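Local coordinates for peptidase M3B, oligoendopeptidase F (Enterococcus faecium, PDB 2QR4), which probably hydrolyses peptide bonds in oligopeptides, as a metallopeptidase of family M3, at residues E268-L273 and L284-L289; H427-F432 and Q568-L573; L279-L284 and P478-D483. One frame throughout, in Å; residues are numbered along the deposited sequence. Where two conformers were deposited one is given.

In the fold
The three contacts lie on one side of the largely helical chain. Contact 1 folds the loop after helix 260-274 back on that helix, and contact 3, its centre about 11 Å away, uses an earlier part of the same loop; the two share L284. Contact 2 joins helices 418-454 and 557-579, centred about 12 Å from the centre of contact 1, and L269 of helix 260-274 reaches its L570 and L573. Contacts 2 and 3 touch nowhere, their centres about 19 Å apart. Contact 1 closes before contact 2 opens; 279-284 starts between the segments of contact 1 and runs into the second, 478-483 lies between those of contact 2. Parts far apart in sequence thus meet around helix 260-274.

Contact 1: residues E268-L273 and L284-L289; sequences ELRKRL and LYTPVL
The flat guanidinium of R270 is sandwiched between L284 and V288. One face is covered by the backbone oxygen of L284, which comes within 3.3 Å of R270 CZ, and the opposite face by V288 CG1, 3.4 Å from CZ; both stand over the centre of the group. At the edge, in the guanidinium plane, lies the carbonyl oxygen of T286. R270 NH2 donates to T286 O at 2.9 Å with an N-H...O angle of 160°, and it approaches within the plane of that carbonyl. NH1 adds a weak, longer bond of 3.4 Å to the same T286 O. L284 O is close to both terminal nitrogens, but it stands above the plane and is not hydrogen-bonded to either.

Arginine suits this place because it is long enough to reach the loop from the helix and carries several N-H groups around a plane that can be packed on both sides. Its CG is anti to the backbone N, and a bend at chi3 (-73°) turns NE off the line of the chain. Nearer the helix, R270 CD lies 3.8 Å from L284 CD2, giving the aliphatic part an apolar neighbour. Valine serves two partners with its two branches: CG1 covers the guanidinium, while CG2 meets L273 CD1 at 3.8 Å, the two side chains crossing at about a right angle. L289 CD2 closes on the same L273 CD1 at 3.9 Å.

The result is a loop folded back on its own preceding helix. R270 NH2 also makes a weak hydrogen bond to D283 O, and T286 OG1 shares its one hydrogen between E186 O and S187 O. On the loop, Y285, V288 and L289 pack against helix 418-454, while L269 and L273 of helix 260-274 face helix 557-579.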
loop_
_atom_site.group_PDB
_atom_site.type_symbol
_atom_site.label_atom_id
_atom_site.label_comp_id
_atom_site.label_asym_id
_atom_site.label_seq_id
_atom_site.Cartn_x
_atom_site.Cartn_y
_atom_site.Cartn_z
ATOM N N GLU A 268 -1.738 24.711 32.105
ATOM C CA GLU A 268 -1.700 26.053 32.687
ATOM C C GLU A 268 -0.410 26.257 33.472
ATOM O O GLU A 268 0.225 27.318 33.387
ATOM C CB GLU A 268 -2.908 26.327 33.601
ATOM C CG GLU A 268 -4.275 26.175 32.918
ATOM C CD GLU A 268 -4.678 27.369 32.017
ATOM O OE1 GLU A 268 -3.930 28.380 31.904
ATOM O OE2 GLU A 268 -5.770 27.280 31.412
ATOM N N LEU A 269 -0.018 25.242 34.237
ATOM C CA LEU A 269 1.170 25.367 35.079
ATOM C C LEU A 269 2.403 25.516 34.203
ATOM O O LEU A 269 3.237 26.393 34.429
ATOM C CB LEU A 269 1.314 24.172 36.013
ATOM C CG LEU A 269 2.588 24.140 36.838
ATOM C CD1 LEU A 269 2.685 25.392 37.684
ATOM C CD2 LEU A 269 2.574 22.892 37.701
ATOM N N ARG A 270 2.512 24.673 33.186
ATOM C CA ARG A 270 3.617 24.822 32.245
ATOM C C ARG A 270 3.647 26.215 31.564
ATOM O O ARG A 270 4.716 26.786 31.352
ATOM C CB ARG A 270 3.604 23.678 31.239
ATOM C CG ARG A 270 4.467 23.888 30.012
ATOM C CD ARG A 270 4.512 22.608 29.166
ATOM N NE ARG A 270 5.336 21.575 29.796
ATOM C CZ ARG A 270 6.636 21.421 29.562
ATOM N NH1 ARG A 270 7.300 20.466 30.177
ATOM N NH2 ARG A 270 7.273 22.223 28.707
ATOM N N LYS A 271 2.482 26.774 31.254
ATOM C CA LYS A 271 2.429 28.108 30.652
ATOM C C LYS A 271 2.994 29.132 31.623
ATOM O O LYS A 271 3.828 29.956 31.257
ATOM C CB LYS A 271 1.001 28.478 30.261
ATOM C CG LYS A 271 0.838 29.892 29.727
ATOM C CD LYS A 271 -0.470 29.989 28.938
ATOM C CE LYS A 271 -0.872 31.429 28.631
ATOM N NZ LYS A 271 -2.120 31.443 27.820
ATOM N N ARG A 272 2.550 29.058 32.871
ATOM C CA ARG A 272 3.080 29.919 33.916
ATOM C C ARG A 272 4.588 29.783 34.085
ATOM O O ARG A 272 5.290 30.784 34.185
ATOM C CB ARG A 272 2.377 29.663 35.251
ATOM C CG ARG A 272 1.034 30.383 35.402
ATOM C CD ARG A 272 0.541 30.374 36.861
ATOM N NE ARG A 272 0.291 29.013 37.339
ATOM C CZ ARG A 272 -0.849 28.346 37.155
ATOM N NH1 ARG A 272 -1.861 28.917 36.507
ATOM N NH2 ARG A 272 -0.978 27.108 37.617
ATOM N N LEU A 273 5.089 28.554 34.129
ATOM C CA LEU A 273 6.520 28.354 34.357
ATOM C C LEU A 273 7.370 28.946 33.234
ATOM O O LEU A 273 8.391 29.580 33.502
ATOM C CB LEU A 273 6.855 26.875 34.577
ATOM C CG LEU A 273 6.431 26.310 35.945
ATOM C CD1 LEU A 273 6.759 24.828 36.060
ATOM C CD2 LEU A 273 7.105 27.065 37.062
ATOM N N LEU A 284 6.011 22.096 24.637
ATOM C CA LEU A 284 5.639 21.103 25.659
ATOM C C LEU A 284 6.744 20.123 26.041
ATOM O O LEU A 284 6.586 19.361 26.993
ATOM C CB LEU A 284 4.386 20.310 25.250
ATOM C CG LEU A 284 3.127 21.088 24.854
ATOM C CD1 LEU A 284 1.932 20.162 24.789
ATOM C CD2 LEU A 284 2.848 22.230 25.803
ATOM N N TYR A 285 7.859 20.132 25.316
ATOM C CA TYR A 285 8.893 19.113 25.547
ATOM C C TYR A 285 10.187 19.698 26.048
ATOM O O TYR A 285 11.162 18.984 26.220
ATOM C CB TYR A 285 9.132 18.287 24.275
ATOM C CG TYR A 285 7.851 17.726 23.717
ATOM C CD1 TYR A 285 7.092 18.449 22.803
ATOM C CD2 TYR A 285 7.382 16.477 24.119
ATOM C CE1 TYR A 285 5.906 17.938 22.286
ATOM C CE2 TYR A 285 6.196 15.958 23.616
ATOM C CZ TYR A 285 5.464 16.689 22.702
ATOM O OH TYR A 285 4.287 16.179 22.208
ATOM N N THR A 286 10.196 21.007 26.276
ATOM C CA THR A 286 11.367 21.697 26.804
ATOM C C THR A 286 11.280 21.714 28.344
ATOM O O THR A 286 10.181 21.772 28.896
ATOM C CB THR A 286 11.450 23.125 26.208
ATOM O OG1 THR A 286 12.730 23.714 26.479
ATOM C CG2 THR A 286 10.355 24.029 26.739
ATOM N N PRO A 287 12.425 21.644 29.046
ATOM C CA PRO A 287 12.398 21.545 30.520
ATOM C C PRO A 287 11.795 22.781 31.168
ATOM O O PRO A 287 12.138 23.903 30.790
ATOM C CB PRO A 287 13.880 21.454 30.898
ATOM C CG PRO A 287 14.577 21.009 29.631
ATOM C CD PRO A 287 13.802 21.652 28.524
ATOM N N VAL A 288 10.887 22.587 32.120
ATOM C CA VAL A 288 10.295 23.728 32.811
ATOM C C VAL A 288 11.028 24.029 34.105
ATOM O O VAL A 288 10.943 25.143 34.613
ATOM C CB VAL A 288 8.812 23.517 33.129
ATOM C CG1 VAL A 288 7.991 23.473 31.849
ATOM C CG2 VAL A 288 8.612 22.256 33.948
ATOM N N LEU A 289 11.744 23.040 34.642
ATOM C CA LEU A 289 12.474 23.225 35.902
ATOM C C LEU A 289 14.003 23.157 35.753
ATOM O O LEU A 289 14.725 23.908 36.410
ATOM C CB LEU A 289 11.963 22.267 36.999
ATOM C CG LEU A 289 10.877 22.798 37.959
ATOM C CD1 LEU A 289 10.995 24.303 38.157
ATOM C CD2 LEU A 289 9.475 22.469 37.524
#

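Contact 2: residues H427-F432 and Q568-L573; sequences HYLDGF and QRLNEL
R569 NH1 points at the face of the Y428 ring, 3.3 Å above the plane and over its centre. This is a cation-pi contact joining two packed helices, 418-454 and 557-579, whose local axes run at 136° to each other and pass 10.2 Å apart. R569 CZ sits 4.5 Å from the ring centroid and almost on the ring normal, but the guanidinium stands on edge, its plane 80° from that of the ring, with NH1 leading.

Arginine can play this part because its three nitrogens point different ways: while NH1 meets the tyrosine, NH2 makes a salt bridge to E409 of helix 394-414, so the buried charge has an acidic partner. The chain is extended from CG to NE, and CD lies over the same face of the ring, near its rim, 3.7 Å from Y428 CD2.

Beside this polar pair the interface is aliphatic. L429, its CG anti to the carbonyl carbon (chi1 -59°), sends both methyls across to the other helix. L429 CD2 lies 4.2 Å from L570 CB, and L429 CD1 meets the tip of L573 at CD2, 3.7 Å away, as the two leucines slide past each other in opposite directions.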
loop_
_atom_site.group_PDB
_atom_site.type_symbol
_atom_site.label_atom_id
_atom_site.label_comp_id
_atom_site.label_asym_id
_atom_site.label_seq_id
_atom_site.Cartn_x
_atom_site.Cartn_y
_atom_site.Cartn_z
ATOM N N HIS A 427 8.915 15.628 37.046
ATOM C CA HIS A 427 9.378 14.453 36.326
ATOM C C HIS A 427 8.265 13.399 36.276
ATOM O O HIS A 427 8.000 12.819 35.221
ATOM C CB HIS A 427 10.641 13.910 37.006
ATOM C CG HIS A 427 11.085 12.562 36.518
ATOM N ND1 HIS A 427 11.846 12.391 35.380
ATOM C CD2 HIS A 427 10.912 11.325 37.045
ATOM C CE1 HIS A 427 12.111 11.107 35.217
ATOM N NE2 HIS A 427 11.557 10.438 36.216
ATOM N N TYR A 428 7.608 13.168 37.415
ATOM C CA TYR A 428 6.480 12.231 37.482
ATOM C C TYR A 428 5.279 12.705 36.642
ATOM O O TYR A 428 4.679 11.915 35.907
ATOM C CB TYR A 428 6.020 11.991 38.933
ATOM C CG TYR A 428 4.756 11.149 39.008
ATOM C CD1 TYR A 428 4.817 9.758 38.882
ATOM C CD2 TYR A 428 3.493 11.744 39.164
ATOM C CE1 TYR A 428 3.674 8.982 38.921
ATOM C CE2 TYR A 428 2.328 10.967 39.214
ATOM C CZ TYR A 428 2.431 9.592 39.084
ATOM O OH TYR A 428 1.306 8.810 39.126
ATOM N N LEU A 429 4.919 13.983 36.756
ATOM C CA LEU A 429 3.716 14.461 36.064
ATOM C C LEU A 429 3.967 14.398 34.577
ATOM O O LEU A 429 3.068 14.111 33.791
ATOM C CB LEU A 429 3.325 15.875 36.509
ATOM C CG LEU A 429 3.028 16.033 38.009
ATOM C CD1 LEU A 429 3.079 17.488 38.427
ATOM C CD2 LEU A 429 1.689 15.416 38.355
ATOM N N ASP A 430 5.220 14.628 34.206
ATOM C CA ASP A 430 5.611 14.625 32.821
ATOM C C ASP A 430 5.521 13.231 32.189
ATOM O O ASP A 430 4.935 13.061 31.111
ATOM C CB ASP A 430 7.011 15.195 32.683
ATOM C CG ASP A 430 7.386 15.442 31.257
ATOM O OD1 ASP A 430 6.646 16.194 30.580
ATOM O OD2 ASP A 430 8.413 14.880 30.821
ATOM N N GLY A 431 6.097 12.236 32.859
ATOM C CA GLY A 431 5.982 10.851 32.413
ATOM C C GLY A 431 4.520 10.447 32.310
ATOM O O GLY A 431 4.127 9.752 31.375
ATOM N N PHE A 432 3.709 10.898 33.270
ATOM C CA PHE A 432 2.271 10.620 33.275
ATOM C C PHE A 432 1.598 11.280 32.052
ATOM O O PHE A 432 0.797 10.655 31.364
ATOM C CB PHE A 432 1.673 11.129 34.593
ATOM C CG PHE A 432 0.287 10.601 34.914
ATOM C CD1 PHE A 432 -0.805 10.925 34.127
ATOM C CD2 PHE A 432 0.074 9.847 36.059
ATOM C CE1 PHE A 432 -2.074 10.474 34.446
ATOM C CE2 PHE A 432 -1.187 9.395 36.390
ATOM C CZ PHE A 432 -2.265 9.706 35.580
ATOM N N GLN A 568 -2.867 15.092 43.276
ATOM C CA GLN A 568 -2.208 15.511 44.505
ATOM C C GLN A 568 -0.776 15.996 44.283
ATOM O O GLN A 568 -0.349 16.983 44.872
ATOM C CB GLN A 568 -2.347 14.502 45.672
ATOM C CG GLN A 568 -2.112 13.065 45.367
ATOM C CD GLN A 568 -2.558 12.155 46.512
ATOM O OE1 GLN A 568 -3.494 11.374 46.373
ATOM N NE2 GLN A 568 -1.878 12.247 47.635
ATOM N N ARG A 569 -0.043 15.350 43.390
ATOM C CA ARG A 569 1.318 15.789 43.138
ATOM C C ARG A 569 1.344 17.105 42.338
ATOM O O ARG A 569 2.193 17.961 42.552
ATOM C CB ARG A 569 2.131 14.674 42.497
ATOM C CG ARG A 569 2.264 13.434 43.436
ATOM C CD ARG A 569 3.115 12.330 42.803
ATOM N NE ARG A 569 3.451 11.326 43.787
ATOM C CZ ARG A 569 4.066 10.180 43.516
ATOM N NH1 ARG A 569 4.388 9.880 42.269
ATOM N NH2 ARG A 569 4.339 9.327 44.502
ATOM N N LEU A 570 0.368 17.279 41.465
ATOM C CA LEU A 570 0.188 18.515 40.740
ATOM C C LEU A 570 -0.076 19.653 41.727
ATOM O O LEU A 570 0.600 20.691 41.685
ATOM C CB LEU A 570 -0.962 18.352 39.737
ATOM C CG LEU A 570 -1.496 19.567 38.978
ATOM C CD1 LEU A 570 -0.345 20.319 38.357
ATOM C CD2 LEU A 570 -2.471 19.107 37.907
ATOM N N ASN A 571 -1.047 19.446 42.619
ATOM C CA ASN A 571 -1.371 20.418 43.668
ATOM C C ASN A 571 -0.164 20.776 44.546
ATOM O O ASN A 571 0.036 21.941 44.894
ATOM C CB ASN A 571 -2.542 19.921 44.534
ATOM C CG ASN A 571 -3.901 20.135 43.871
ATOM O OD1 ASN A 571 -4.013 20.867 42.878
ATOM N ND2 ASN A 571 -4.951 19.513 44.435
ATOM N N GLU A 572 0.648 19.779 44.887
ATOM C CA GLU A 572 1.853 20.015 45.691
ATOM C C GLU A 572 2.903 20.830 44.915
ATOM O O GLU A 572 3.562 21.700 45.477
ATOM C CB GLU A 572 2.454 18.696 46.216
ATOM C CG GLU A 572 3.769 18.880 46.999
ATOM C CD GLU A 572 4.414 17.566 47.443
ATOM O OE1 GLU A 572 3.905 16.475 47.081
ATOM O OE2 GLU A 572 5.436 17.627 48.168
ATOM N N LEU A 573 3.042 20.559 43.624
ATOM C CA LEU A 573 3.981 21.309 42.778
ATOM C C LEU A 573 3.592 22.792 42.664
ATOM O O LEU A 573 4.436 23.671 42.777
ATOM C CB LEU A 573 4.062 20.677 41.380
ATOM C CG LEU A 573 5.024 21.348 40.393
ATOM C CD1 LEU A 573 6.461 21.464 40.969
ATOM C CD2 LEU A 573 5.022 20.625 39.061
#

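Contact 3: residues L279-L284 and P478-D483; sequences LHMYDL and PAVEED
Both oxygens of the D483 carboxylate are used on two consecutive residues of the other loop, a side chain and a backbone N-H. H280 ND1 donates to D483 OD1 at 2.8 Å, on its syn side, with ring and carboxylate only 25° from coplanar. D483 OD2 takes the M281 N-H at 2.7 Å, met nearly along its C-O axis. Aspartate suits the place because one carboxylate offers two acceptors, one for the imidazole N-H and one for the backbone N-H at the start of the 3-10 segment 281-283.

The imidazole is flanked as well: E481 CB lies over one face in a CH-pi contact, 4.2 Å from the ring centroid, and the hydroxyl of Y282 lies over the other. The backbones meet where E481 N donates to L279 O at 2.7 Å. A water accepts from L279 N and donates to A479 O and to E481 OE1. V480 supplies the apolar part, CG2 against L279 CD2 at 3.9 Å and CG1 against the selenium of selenomethionine M281 at 3.7 Å.

Two loops are thus joined, one following helix 260-274 and the other helix 461-476. Helix 190-206 holds the first through salt bridges of D283 to R190 and R193, while N472 and Y476 of helix 461-476 pack on M281.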
loop_
_atom_site.group_PDB
_atom_site.type_symbol
_atom_site.label_atom_id
_atom_site.label_comp_id
_atom_site.label_asym_id
_atom_site.label_seq_id
_atom_site.Cartn_x
_atom_site.Cartn_y
_atom_site.Cartn_z
ATOM N N LEU A 279 1.032 29.320 24.985
ATOM C CA LEU A 279 1.680 28.002 24.995
ATOM C C LEU A 279 1.340 27.227 23.741
ATOM O O LEU A 279 0.162 27.030 23.430
ATOM C CB LEU A 279 1.229 27.176 26.209
ATOM C CG LEU A 279 2.082 25.935 26.540
ATOM C CD1 LEU A 279 3.488 26.314 27.013
ATOM C CD2 LEU A 279 1.413 25.063 27.593
ATOM N N HIS A 280 2.355 26.763 23.029
ATOM C CA HIS A 280 2.098 26.029 21.792
ATOM C C HIS A 280 2.605 24.590 21.913
ATOM O O HIS A 280 3.409 24.274 22.800
ATOM C CB HIS A 280 2.812 26.691 20.606
ATOM C CG HIS A 280 2.409 28.107 20.346
ATOM N ND1 HIS A 280 1.560 28.462 19.320
ATOM C CD2 HIS A 280 2.762 29.264 20.961
ATOM C CE1 HIS A 280 1.396 29.773 19.320
ATOM N NE2 HIS A 280 2.110 30.283 20.309
HETATM N N MSE A 281 2.161 23.728 20.998
HETATM C CA MSE A 281 2.683 22.369 20.928
HETATM C C MSE A 281 4.207 22.361 20.995
HETATM O O MSE A 281 4.803 21.527 21.682
HETATM C CB MSE A 281 2.165 21.632 19.680
HETATM C CG MSE A 281 0.633 21.391 19.669
HETATM SE SE MSE A 281 -0.074 20.594 21.349
HETATM C CE MSE A 281 0.925 18.909 21.384
ATOM N N TYR A 282 4.853 23.311 20.330
ATOM C CA TYR A 282 6.320 23.293 20.301
ATOM C C TYR A 282 6.963 23.798 21.593
ATOM O O TYR A 282 8.181 24.004 21.654
ATOM C CB TYR A 282 6.863 24.051 19.087
ATOM C CG TYR A 282 6.363 25.471 18.935
ATOM C CD1 TYR A 282 6.837 26.495 19.754
ATOM C CD2 TYR A 282 5.436 25.794 17.952
ATOM C CE1 TYR A 282 6.382 27.816 19.594
ATOM C CE2 TYR A 282 4.979 27.103 17.782
ATOM C CZ TYR A 282 5.451 28.107 18.602
ATOM O OH TYR A 282 4.977 29.392 18.430
ATOM N N ASP A 283 6.147 23.994 22.627
ATOM C CA ASP A 283 6.673 24.362 23.949
ATOM C C ASP A 283 6.540 23.262 25.004
ATOM O O ASP A 283 6.897 23.485 26.160
ATOM C CB ASP A 283 5.961 25.609 24.487
ATOM C CG ASP A 283 6.232 26.844 23.658
ATOM O OD1 ASP A 283 7.394 27.027 23.216
ATOM O OD2 ASP A 283 5.276 27.630 23.459
ATOM N N LEU A 284 6.011 22.096 24.637
ATOM C CA LEU A 284 5.639 21.103 25.659
ATOM C C LEU A 284 6.744 20.123 26.041
ATOM O O LEU A 284 6.586 19.361 26.993
ATOM C CB LEU A 284 4.386 20.310 25.250
ATOM C CG LEU A 284 3.127 21.088 24.854
ATOM C CD1 LEU A 284 1.932 20.162 24.789
ATOM C CD2 LEU A 284 2.848 22.230 25.803
ATOM N N PRO A 478 -7.772 24.785 26.769
ATOM C CA PRO A 478 -7.599 26.162 26.292
ATOM C C PRO A 478 -6.243 26.798 26.620
ATOM O O PRO A 478 -5.946 27.882 26.120
ATOM C CB PRO A 478 -8.715 26.926 27.016
ATOM C CG PRO A 478 -8.937 26.150 28.286
ATOM C CD PRO A 478 -8.690 24.700 27.923
ATOM N N ALA A 479 -5.439 26.155 27.459
ATOM C CA ALA A 479 -4.125 26.710 27.804
ATOM C C ALA A 479 -3.114 26.537 26.666
ATOM O O ALA A 479 -2.130 27.273 26.581
ATOM C CB ALA A 479 -3.606 26.089 29.064
ATOM N N VAL A 480 -3.373 25.565 25.795
ATOM C CA VAL A 480 -2.506 25.279 24.661
ATOM C C VAL A 480 -3.133 25.822 23.379
ATOM O O VAL A 480 -4.273 25.500 23.059
ATOM C CB VAL A 480 -2.265 23.754 24.539
ATOM C CG1 VAL A 480 -1.447 23.413 23.285
ATOM C CG2 VAL A 480 -1.571 23.237 25.790
ATOM N N GLU A 481 -2.403 26.660 22.650
ATOM C CA GLU A 481 -2.915 27.205 21.385
ATOM C C GLU A 481 -3.153 26.096 20.370
ATOM O O GLU A 481 -2.390 25.129 20.313
ATOM C CB GLU A 481 -1.955 28.240 20.794
ATOM C CG GLU A 481 -1.867 29.517 21.594
ATOM C CD GLU A 481 -3.230 30.095 21.910
ATOM O OE1 GLU A 481 -3.564 30.190 23.113
ATOM O OE2 GLU A 481 -3.967 30.443 20.957
ATOM N N GLU A 482 -4.218 26.233 19.578
ATOM C CA GLU A 482 -4.486 25.287 18.490
ATOM C C GLU A 482 -3.561 25.574 17.311
ATOM O O GLU A 482 -3.897 26.359 16.437
ATOM C CB GLU A 482 -5.959 25.352 18.047
ATOM C CG GLU A 482 -6.940 24.763 19.072
ATOM C CD GLU A 482 -8.410 24.961 18.704
ATOM O OE1 GLU A 482 -9.263 24.937 19.617
ATOM O OE2 GLU A 482 -8.717 25.137 17.508
ATOM N N ASP A 483 -2.384 24.960 17.315
ATOM C CA ASP A 483 -1.447 25.075 16.206
ATOM C C ASP A 483 -2.013 24.337 14.994
ATOM O O ASP A 483 -2.403 23.180 15.101
ATOM C CB ASP A 483 -0.100 24.449 16.587
ATOM C CG ASP A 483 0.619 25.216 17.697
ATOM O OD1 ASP A 483 0.915 26.421 17.502
ATOM O OD2 ASP A 483 0.915 24.599 18.751
HETATM O O HOH W 1 -1.997 29.806 25.547
#